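Local coordinates for rubisco operon transcriptional regulator (Synechocystis sp., PDB 5Y2W), which probably represses genes of carbon acquisition as a LysR-type transcription factor, its regulatory domain binding 2-phosphoglycolate as a metabolic signal, at residues R14-T19 with N58-Y63; E70-N75 with A190-K195; L84-R89 with T174-D179. All blocks are in the same frame, centred on the assembly; numbering follows the deposited sequence.

Contact 1 of 3, residues R14-T19 with N58-Y63; sequences RLAVIT and NEDDLY. With PGA (2-phosphoglycolic acid), chain B.
Arg14 and Asp61 meet just before strand 62-65 begins to pair in parallel with strand 11-18, in one sheet of the LysR substrate-binding domain, a periplasmic-binding-protein-like fold. With CG beside its own backbone N (chi1 -63°), Asp61 turns OD2 to the backbone N of Arg14, which it takes at 2.8 Å on the anti side of the carboxylate. The same OD2 stands at the edge of the Arg14 guanidinium, in its plane. That second link, NH2 to OD2, is a salt bridge of 3.3 Å whose hydrogen bond is weak, the two flat groups being turned 71° apart. In return, Arg14 O receives Asp61 N and, weakly, Leu62 N. Leu15 and Leu62 point the same way and lie side by side, CD2 of Leu15 against CB of Leu62, and Phe204 of helix 199-211 touches both. On the other face Ala16 CB touches Asp60 OD2 (3.4 Å) and, obliquely, the Tyr63 ring at CD2; the Asp60 carboxylate has a salt bridge to Arg54. The strand carries on to the ligand pocket: Ile18 CD1 packs 3.3 Å from C1 of 2-phosphoglycolate, and Thr19 OG1 donates to its phosphate O2P at 2.6 Å. Tyr63 reaches back along its own segment, and its OH accepts the backbone N of Asp60 at 3.0 Å.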
loop_
_atom_site.group_PDB
_atom_site.type_symbol
_atom_site.label_atom_id
_atom_site.label_comp_id
_atom_site.label_asym_id
_atom_site.label_seq_id
_atom_site.Cartn_x
_atom_site.Cartn_y
_atom_site.Cartn_z
ATOM N N ARG A 14 -16.442 5.199 -9.105
ATOM C CA ARG A 14 -15.878 4.221 -8.164
ATOM C C ARG A 14 -14.918 3.281 -8.910
ATOM O O ARG A 14 -15.348 2.452 -9.727
ATOM C CB ARG A 14 -16.955 3.355 -7.520
ATOM C CG ARG A 14 -17.706 4.033 -6.397
ATOM C CD ARG A 14 -18.938 3.238 -6.015
ATOM N NE ARG A 14 -20.038 4.145 -5.705
ATOM C CZ ARG A 14 -20.713 4.871 -6.606
ATOM N NH1 ARG A 14 -21.687 5.682 -6.188
ATOM N NH2 ARG A 14 -20.424 4.808 -7.917
ATOM N N LEU A 15 -13.631 3.417 -8.599
ATOM C CA LEU A 15 -12.583 2.584 -9.184
ATOM C C LEU A 15 -12.030 1.645 -8.149
ATOM O O LEU A 15 -11.645 2.069 -7.015
ATOM C CB LEU A 15 -11.432 3.453 -9.693
ATOM C CG LEU A 15 -11.862 4.567 -10.636
ATOM C CD1 LEU A 15 -10.733 5.552 -10.836
ATOM C CD2 LEU A 15 -12.333 3.991 -11.962
ATOM N N ALA A 16 -11.925 0.385 -8.532
ATOM C CA ALA A 16 -11.095 -0.518 -7.763
ATOM C C ALA A 16 -9.911 -0.960 -8.634
ATOM O O ALA A 16 -10.086 -1.331 -9.811
ATOM C CB ALA A 16 -11.885 -1.682 -7.186
ATOM N N VAL A 17 -8.705 -0.859 -8.051
ATOM C CA VAL A 17 -7.478 -1.177 -8.744
ATOM C C VAL A 17 -6.598 -2.178 -7.975
ATOM O O VAL A 17 -6.578 -2.240 -6.728
ATOM C CB VAL A 17 -6.675 0.088 -9.185
ATOM C CG1 VAL A 17 -7.566 1.089 -9.886
ATOM C CG2 VAL A 17 -5.916 0.751 -8.041
ATOM N N ILE A 18 -5.839 -2.954 -8.735
ATOM C CA ILE A 18 -4.831 -3.816 -8.119
ATOM C C ILE A 18 -3.678 -2.996 -7.516
ATOM O O ILE A 18 -3.451 -1.852 -7.892
ATOM C CB ILE A 18 -4.320 -4.859 -9.100
ATOM C CG1 ILE A 18 -3.850 -4.174 -10.387
ATOM C CG2 ILE A 18 -5.400 -5.914 -9.317
ATOM C CD1 ILE A 18 -2.931 -5.017 -11.197
ATOM N N THR A 19 -2.913 -3.606 -6.614
ATOM C CA THR A 19 -2.011 -2.852 -5.772
ATOM C C THR A 19 -1.020 -2.061 -6.588
ATOM O O THR A 19 -0.679 -0.943 -6.249
ATOM C CB THR A 19 -1.212 -3.773 -4.838
ATOM O OG1 THR A 19 -0.579 -4.774 -5.645
ATOM C CG2 THR A 19 -2.110 -4.421 -3.803
ATOM N N ASN A 58 -20.672 -6.618 -7.295
ATOM C CA ASN A 58 -20.850 -5.450 -8.180
ATOM C C ASN A 58 -20.544 -4.070 -7.569
ATOM O O ASN A 58 -21.291 -3.116 -7.797
ATOM C CB ASN A 58 -22.278 -5.468 -8.710
ATOM C CG ASN A 58 -22.570 -4.301 -9.636
ATOM O OD1 ASN A 58 -21.767 -3.925 -10.487
ATOM N ND2 ASN A 58 -23.709 -3.708 -9.441
ATOM N N GLU A 59 -19.435 -3.947 -6.828
ATOM C CA GLU A 59 -19.214 -2.752 -5.980
ATOM C C GLU A 59 -18.782 -1.484 -6.717
ATOM O O GLU A 59 -19.034 -0.365 -6.274
ATOM C CB GLU A 59 -18.263 -3.080 -4.828
ATOM C CG GLU A 59 -18.834 -4.149 -3.904
ATOM C CD GLU A 59 -18.014 -4.344 -2.646
ATOM O OE1 GLU A 59 -17.844 -3.356 -1.913
ATOM O OE2 GLU A 59 -17.533 -5.472 -2.379
ATOM N N ASP A 60 -18.183 -1.640 -7.885
ATOM C CA ASP A 60 -17.545 -0.504 -8.538
ATOM C C ASP A 60 -17.992 -0.376 -9.972
ATOM O O ASP A 60 -18.554 -1.307 -10.561
ATOM C CB ASP A 60 -16.009 -0.716 -8.490
ATOM C CG ASP A 60 -15.494 -0.895 -7.058
ATOM O OD1 ASP A 60 -15.467 0.114 -6.344
ATOM O OD2 ASP A 60 -15.186 -2.037 -6.640
ATOM N N ASP A 61 -17.683 0.777 -10.532
ATOM C CA ASP A 61 -17.871 1.038 -11.934
ATOM C C ASP A 61 -16.845 0.314 -12.801
ATOM O O ASP A 61 -17.185 -0.384 -13.756
ATOM C CB ASP A 61 -17.754 2.546 -12.136
ATOM C CG ASP A 61 -18.846 3.297 -11.394
ATOM O OD1 ASP A 61 -20.016 2.895 -11.547
ATOM O OD2 ASP A 61 -18.555 4.232 -10.620
ATOM N N LEU A 62 -15.573 0.489 -12.443
ATOM C CA LEU A 62 -14.487 -0.103 -13.184
ATOM C C LEU A 62 -13.430 -0.754 -12.287
ATOM O O LEU A 62 -13.224 -0.373 -11.130
ATOM C CB LEU A 62 -13.839 0.948 -14.064
ATOM C CG LEU A 62 -14.658 1.515 -15.232
ATOM C CD1 LEU A 62 -13.887 2.705 -15.818
ATOM C CD2 LEU A 62 -14.988 0.473 -16.319
ATOM N N TYR A 63 -12.757 -1.732 -12.877
ATOM C CA TYR A 63 -11.774 -2.518 -12.205
ATOM C C TYR A 63 -10.525 -2.512 -13.075
ATOM O O TYR A 63 -10.580 -2.658 -14.306
ATOM C CB TYR A 63 -12.294 -3.925 -12.017
ATOM C CG TYR A 63 -13.622 -4.006 -11.266
ATOM C CD1 TYR A 63 -14.853 -3.936 -11.950
ATOM C CD2 TYR A 63 -13.654 -4.154 -9.879
ATOM C CE1 TYR A 63 -16.054 -3.974 -11.257
ATOM C CE2 TYR A 63 -14.853 -4.222 -9.195
ATOM C CZ TYR A 63 -16.046 -4.109 -9.891
ATOM O OH TYR A 63 -17.220 -4.204 -9.219
HETATM P P PGA B . -1.688 -8.238 -6.880
HETATM O O1P PGA B . -1.709 -7.670 -8.392
HETATM O O2P PGA B . -1.864 -7.051 -5.992
HETATM O O3P PGA B . -0.331 -8.952 -6.768
HETATM O O4P PGA B . -2.937 -9.033 -6.780
HETATM C C2 PGA B . -0.899 -6.648 -8.932
HETATM C C1 PGA B . -0.378 -6.984 -10.324
HETATM O O1 PGA B . 0.368 -6.148 -10.923
HETATM O O2 PGA B . -0.715 -8.080 -10.819
#

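Contact 2 of 3, residues E70-N75 with A190-K195; sequences EEIDLN and ANLAGK
The methyl of Ala193 sits over one face of the Asp73 carboxylate, above CG: CG and OD1 are both 3.2 Å from Ala193 CB, and OD2 is little farther. Asp73 CG is anti to its backbone N (chi1 -177°), which puts CG over the Ala193 methyl. The other flat groups are the amides of Asn75 and Asn191, on the same face of the sheet, where CB of Asn75 rests near the terminal amide group of Asn191. Their backbones pair. Asn75 N gives a hydrogen bond of 2.8 Å to Asn191 O, and Asn191 N returns one to Asn75 O, the antiparallel hydrogen-bonded pair that attaches strand 74-79 to strand 186-192 as one edge strand of the five-stranded mixed sheet within this chain. One step out, Ala193 N reaches Asp73 O at 2.8 Å, with the donor tilted 31° from the carbonyl plane, just as the chain enters a type II turn from Leu192 to Lys195. Away from the Asp73 side the contact is apolar. Leu192 CD2 takes Ile72 CG2 at 3.9 Å and Leu74 CD2 at 4.1 Å, while the other branch of Leu74, CD1, looks toward Ala190 CB. Helix 48-56 lies over this apolar patch, its Met55 touching both Ile72 and Leu74.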
loop_
_atom_site.group_PDB
_atom_site.type_symbol
_atom_site.label_atom_id
_atom_site.label_comp_id
_atom_site.label_asym_id
_atom_site.label_seq_id
_atom_site.Cartn_x
_atom_site.Cartn_y
_atom_site.Cartn_z
ATOM N N GLU A 70 -11.487 -15.779 -13.172
ATOM C CA GLU A 70 -11.955 -16.866 -14.020
ATOM C C GLU A 70 -13.453 -16.931 -14.026
ATOM O O GLU A 70 -14.049 -17.005 -15.089
ATOM C CB GLU A 70 -11.348 -18.195 -13.585
ATOM C CG GLU A 70 -9.848 -18.153 -13.776
ATOM C CD GLU A 70 -9.192 -19.498 -13.909
ATOM O OE1 GLU A 70 -9.539 -20.409 -13.126
ATOM O OE2 GLU A 70 -8.306 -19.609 -14.790
ATOM N N GLU A 71 -14.063 -16.845 -12.851
ATOM C CA GLU A 71 -15.492 -17.071 -12.768
ATOM C C GLU A 71 -16.346 -15.816 -12.805
ATOM O O GLU A 71 -17.486 -15.845 -12.387
ATOM C CB GLU A 71 -15.799 -17.918 -11.551
ATOM C CG GLU A 71 -15.173 -19.293 -11.681
ATOM C CD GLU A 71 -15.928 -20.367 -10.923
ATOM O OE1 GLU A 71 -16.686 -20.037 -9.983
ATOM O OE2 GLU A 71 -15.750 -21.553 -11.273
ATOM N N ILE A 72 -15.808 -14.716 -13.324
ATOM C CA ILE A 72 -16.620 -13.525 -13.559
ATOM C C ILE A 72 -16.513 -13.142 -15.012
ATOM O O ILE A 72 -15.414 -13.206 -15.596
ATOM C CB ILE A 72 -16.191 -12.352 -12.679
ATOM C CG1 ILE A 72 -16.463 -12.736 -11.216
ATOM C CG2 ILE A 72 -16.910 -11.084 -13.105
ATOM C CD1 ILE A 72 -15.951 -11.735 -10.217
ATOM N N ASP A 73 -17.660 -12.767 -15.583
ATOM C CA ASP A 73 -17.762 -12.426 -16.998
ATOM C C ASP A 73 -17.585 -10.938 -17.101
ATOM O O ASP A 73 -18.371 -10.196 -16.578
ATOM C CB ASP A 73 -19.124 -12.857 -17.619
ATOM C CG ASP A 73 -19.218 -12.562 -19.140
ATOM O OD1 ASP A 73 -18.209 -12.200 -19.801
ATOM O OD2 ASP A 73 -20.328 -12.698 -19.689
ATOM N N LEU A 74 -16.543 -10.533 -17.803
ATOM C CA LEU A 74 -16.091 -9.165 -17.858
ATOM C C LEU A 74 -15.925 -8.702 -19.272
ATOM O O LEU A 74 -15.462 -9.478 -20.132
ATOM C CB LEU A 74 -14.684 -9.093 -17.245
ATOM C CG LEU A 74 -14.612 -9.327 -15.758
ATOM C CD1 LEU A 74 -13.161 -9.369 -15.279
ATOM C CD2 LEU A 74 -15.394 -8.235 -15.060
ATOM N N ASN A 75 -16.243 -7.435 -19.516
ATOM C CA ASN A 75 -15.631 -6.780 -20.634
ATOM C C ASN A 75 -14.297 -6.154 -20.169
ATOM O O ASN A 75 -14.204 -5.735 -19.030
ATOM C CB ASN A 75 -16.524 -5.687 -21.171
ATOM C CG ASN A 75 -16.143 -5.300 -22.574
ATOM O OD1 ASN A 75 -15.066 -4.747 -22.835
ATOM N ND2 ASN A 75 -17.006 -5.636 -23.501
ATOM N N ALA A 190 -11.647 -3.028 -16.894
ATOM C CA ALA A 190 -12.679 -4.010 -16.989
ATOM C C ALA A 190 -13.945 -3.480 -16.332
ATOM O O ALA A 190 -13.876 -2.585 -15.494
ATOM C CB ALA A 190 -12.239 -5.307 -16.314
ATOM N N ASN A 191 -15.074 -4.020 -16.778
ATOM C CA ASN A 191 -16.375 -3.855 -16.142
ATOM C C ASN A 191 -17.171 -5.145 -16.300
ATOM O O ASN A 191 -16.854 -5.993 -17.156
ATOM C CB ASN A 191 -17.135 -2.714 -16.773
ATOM C CG ASN A 191 -17.436 -2.963 -18.241
ATOM O OD1 ASN A 191 -18.502 -3.442 -18.587
ATOM N ND2 ASN A 191 -16.511 -2.624 -19.096
ATOM N N LEU A 192 -18.151 -5.330 -15.432
ATOM C CA LEU A 192 -19.009 -6.539 -15.467
ATOM C C LEU A 192 -19.607 -6.646 -16.881
ATOM O O LEU A 192 -20.056 -5.630 -17.439
ATOM C CB LEU A 192 -20.104 -6.476 -14.372
ATOM C CG LEU A 192 -19.641 -6.542 -12.880
ATOM C CD1 LEU A 192 -20.762 -6.708 -11.861
ATOM C CD2 LEU A 192 -18.629 -7.658 -12.637
ATOM N N ALA A 193 -19.530 -7.830 -17.494
ATOM C CA ALA A 193 -19.954 -7.961 -18.908
ATOM C C ALA A 193 -21.425 -7.550 -19.047
ATOM O O ALA A 193 -22.256 -7.933 -18.209
ATOM C CB ALA A 193 -19.756 -9.387 -19.402
ATOM N N GLY A 194 -21.732 -6.736 -20.056
ATOM C CA GLY A 194 -23.121 -6.378 -20.337
ATOM C C GLY A 194 -23.661 -5.237 -19.483
ATOM O O GLY A 194 -24.647 -4.576 -19.870
ATOM N N LYS A 195 -23.036 -5.019 -18.319
ATOM C CA LYS A 195 -23.270 -3.828 -17.500
ATOM C C LYS A 195 -23.350 -2.529 -18.334
ATOM O O LYS A 195 -22.398 -2.121 -19.018
ATOM C CB LYS A 195 -22.140 -3.699 -16.463
ATOM C CG LYS A 195 -22.200 -2.499 -15.523
ATOM C CD LYS A 195 -20.815 -2.225 -14.917
ATOM C CE LYS A 195 -20.818 -1.106 -13.871
ATOM N NZ LYS A 195 -21.795 -1.345 -12.756
#

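Contact 3 of 3, residues L84-R89 with T174-D179; sequences LVVIAR and TILDID
Val86 carries CG1 anti to its backbone N (chi1 -180°) and CG2 anti to its carbonyl carbon, and this splits its two methyls between separate partners on segment 174-179. CG1 goes to Leu176, 3.9 Å from CB, and CG2 meets Ile178 CG1 at 3.8 Å, the two side chains crossing at about a right angle. Leu176 has CG beside its own backbone N (chi1 -61°), which brings CG to 3.8 Å from Ala88 CB, and chi2 (-177°) then sets CD1 against Ala88 CB at 3.7 Å, so Val86, Ala88, Leu176 and Ile178 make one continuous apolar surface. Phe181 also touches Val86, and Ile156 touches Ala88. Most of them belong to an antiparallel strand pair: strand 81-89 is the middle of a three-stranded sheet, with 173-176 along one margin and 157-160 along the other. Ala88 and Thr174 form a hydrogen-bonded pair, Ala88 N to Thr174 O at 2.8 Å and Thr174 N to Ala88 O at 2.9 Å, and Leu176 N binds Val86 O. Beyond that bond a water bridges the strands, accepting from Val86 N and donating to Leu176 O at 2.6 Å, as the second strand turns away through an inverse gamma turn centred on Asp177. On the opposite face Ile175 crosses Val85 obliquely, its CG1 against Val85 CG2. Thr174 sends CG2 toward the carbonyls, 3.4 Å from Ala88 O.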
loop_
_atom_site.group_PDB
_atom_site.type_symbol
_atom_site.label_atom_id
_atom_site.label_comp_id
_atom_site.label_asym_id
_atom_site.label_seq_id
_atom_site.Cartn_x
_atom_site.Cartn_y
_atom_site.Cartn_z
ATOM N N LEU A 84 6.331 -7.931 -14.666
ATOM C CA LEU A 84 6.812 -8.339 -13.350
ATOM C C LEU A 84 8.295 -8.730 -13.420
ATOM O O LEU A 84 8.709 -9.526 -14.273
ATOM C CB LEU A 84 6.039 -9.544 -12.884
ATOM C CG LEU A 84 4.518 -9.461 -12.857
ATOM C CD1 LEU A 84 3.971 -10.679 -12.111
ATOM C CD2 LEU A 84 3.966 -8.206 -12.216
ATOM N N VAL A 85 9.109 -8.166 -12.559
ATOM C CA VAL A 85 10.540 -8.398 -12.670
ATOM C C VAL A 85 11.124 -8.874 -11.348
ATOM O O VAL A 85 10.543 -8.648 -10.278
ATOM C CB VAL A 85 11.282 -7.113 -13.134
ATOM C CG1 VAL A 85 10.930 -6.740 -14.566
ATOM C CG2 VAL A 85 10.997 -5.926 -12.204
ATOM N N VAL A 86 12.316 -9.474 -11.451
ATOM C CA VAL A 86 13.091 -9.866 -10.291
ATOM C C VAL A 86 13.865 -8.683 -9.689
ATOM O O VAL A 86 14.680 -8.051 -10.341
ATOM C CB VAL A 86 14.038 -11.048 -10.608
ATOM C CG1 VAL A 86 14.829 -11.441 -9.380
ATOM C CG2 VAL A 86 13.232 -12.259 -11.088
ATOM N N ILE A 87 13.612 -8.427 -8.411
ATOM C CA ILE A 87 14.238 -7.352 -7.724
ATOM C C ILE A 87 15.101 -7.888 -6.617
ATOM O O ILE A 87 14.704 -8.795 -5.876
ATOM C CB ILE A 87 13.189 -6.415 -7.139
ATOM C CG1 ILE A 87 12.346 -5.832 -8.296
ATOM C CG2 ILE A 87 13.878 -5.283 -6.353
ATOM C CD1 ILE A 87 11.037 -5.266 -7.840
ATOM N N ALA A 88 16.283 -7.311 -6.511
ATOM C CA ALA A 88 17.186 -7.645 -5.432
ATOM C C ALA A 88 17.837 -6.379 -4.898
ATOM O O ALA A 88 17.582 -5.260 -5.374
ATOM C CB ALA A 88 18.251 -8.616 -5.910
ATOM N N ARG A 89 18.668 -6.553 -3.883
ATOM C CA ARG A 89 19.455 -5.439 -3.477
ATOM C C ARG A 89 20.685 -5.415 -4.320
ATOM O O ARG A 89 21.121 -6.448 -4.816
ATOM C CB ARG A 89 19.772 -5.515 -2.009
ATOM C CG ARG A 89 20.302 -4.173 -1.495
ATOM C CD ARG A 89 20.299 -4.164 0.001
ATOM N NE ARG A 89 21.417 -4.987 0.498
ATOM C CZ ARG A 89 21.660 -5.176 1.790
ATOM N NH1 ARG A 89 20.868 -4.599 2.679
ATOM N NH2 ARG A 89 22.674 -5.952 2.196
ATOM N N THR A 174 17.526 -3.224 -7.392
ATOM C CA THR A 174 18.044 -3.433 -8.709
ATOM C C THR A 174 17.241 -4.565 -9.327
ATOM O O THR A 174 16.751 -5.453 -8.605
ATOM C CB THR A 174 19.560 -3.800 -8.618
ATOM O OG1 THR A 174 20.108 -3.832 -9.915
ATOM C CG2 THR A 174 19.773 -5.190 -8.033
ATOM N N ILE A 175 17.113 -4.539 -10.640
ATOM C CA ILE A 175 16.473 -5.622 -11.391
ATOM C C ILE A 175 17.523 -6.637 -11.788
ATOM O O ILE A 175 18.525 -6.275 -12.413
ATOM C CB ILE A 175 15.749 -5.103 -12.638
ATOM C CG1 ILE A 175 14.529 -4.304 -12.200
ATOM C CG2 ILE A 175 15.276 -6.242 -13.497
ATOM C CD1 ILE A 175 14.014 -3.326 -13.229
ATOM N N LEU A 176 17.320 -7.899 -11.387
ATOM C CA LEU A 176 18.162 -8.973 -11.868
ATOM C C LEU A 176 17.650 -9.478 -13.236
ATOM O O LEU A 176 16.446 -9.808 -13.413
ATOM C CB LEU A 176 18.179 -10.103 -10.872
ATOM C CG LEU A 176 18.717 -9.774 -9.460
ATOM C CD1 LEU A 176 18.711 -11.055 -8.647
ATOM C CD2 LEU A 176 20.118 -9.181 -9.517
ATOM N N ASP A 177 18.571 -9.564 -14.190
ATOM C CA ASP A 177 18.249 -9.947 -15.602
ATOM C C ASP A 177 18.168 -11.440 -15.742
ATOM O O ASP A 177 19.039 -12.063 -16.335
ATOM C CB ASP A 177 19.319 -9.382 -16.572
ATOM C CG ASP A 177 19.005 -9.693 -18.055
ATOM O OD1 ASP A 177 17.808 -9.817 -18.440
ATOM O OD2 ASP A 177 19.962 -9.830 -18.843
ATOM N N ILE A 178 17.140 -12.001 -15.141
ATOM C CA ILE A 178 16.924 -13.399 -15.072
ATOM C C ILE A 178 16.123 -13.808 -16.288
ATOM O O ILE A 178 15.208 -13.086 -16.655
ATOM C CB ILE A 178 16.053 -13.783 -13.867
ATOM C CG1 ILE A 178 16.562 -13.178 -12.565
ATOM C CG2 ILE A 178 15.922 -15.297 -13.785
ATOM C CD1 ILE A 178 17.968 -13.559 -12.149
ATOM N N ASP A 179 16.457 -14.968 -16.879
ATOM C CA ASP A 179 15.707 -15.539 -17.991
ATOM C C ASP A 179 14.273 -15.782 -17.553
ATOM O O ASP A 179 14.014 -16.093 -16.380
ATOM C CB ASP A 179 16.248 -16.905 -18.406
ATOM C CG ASP A 179 17.604 -16.842 -19.140
ATOM O OD1 ASP A 179 18.016 -15.762 -19.605
ATOM O OD2 ASP A 179 18.228 -17.920 -19.257
HETATM O O HOH W 1 13.886 -9.662 -13.828
#

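How the contacts relate
Contacts 1 and 2 share the five-stranded mixed sheet, their centres about 12 Å apart: strand 62-65 lies beside strand 186-192, and Tyr63 O probably accepts a hydrogen bond from Ala190 N. Contact 3 belongs to the three-stranded sheet, its centre about 29 Å from that of contact 1 and 33 Å from that of contact 2, across the chain's centre. Contact 1 closes first; the chain then runs through strand 74-79 into 81-89, and returns from 173-176 into 186-192, so contact 2 encloses contact 3. Those passages join the sheets, and the ligand pocket draws on the end of strand 11-18 (Ile18, Thr19) and on Asn82 and Arg185 by the passages, consistent with a site between two lobes.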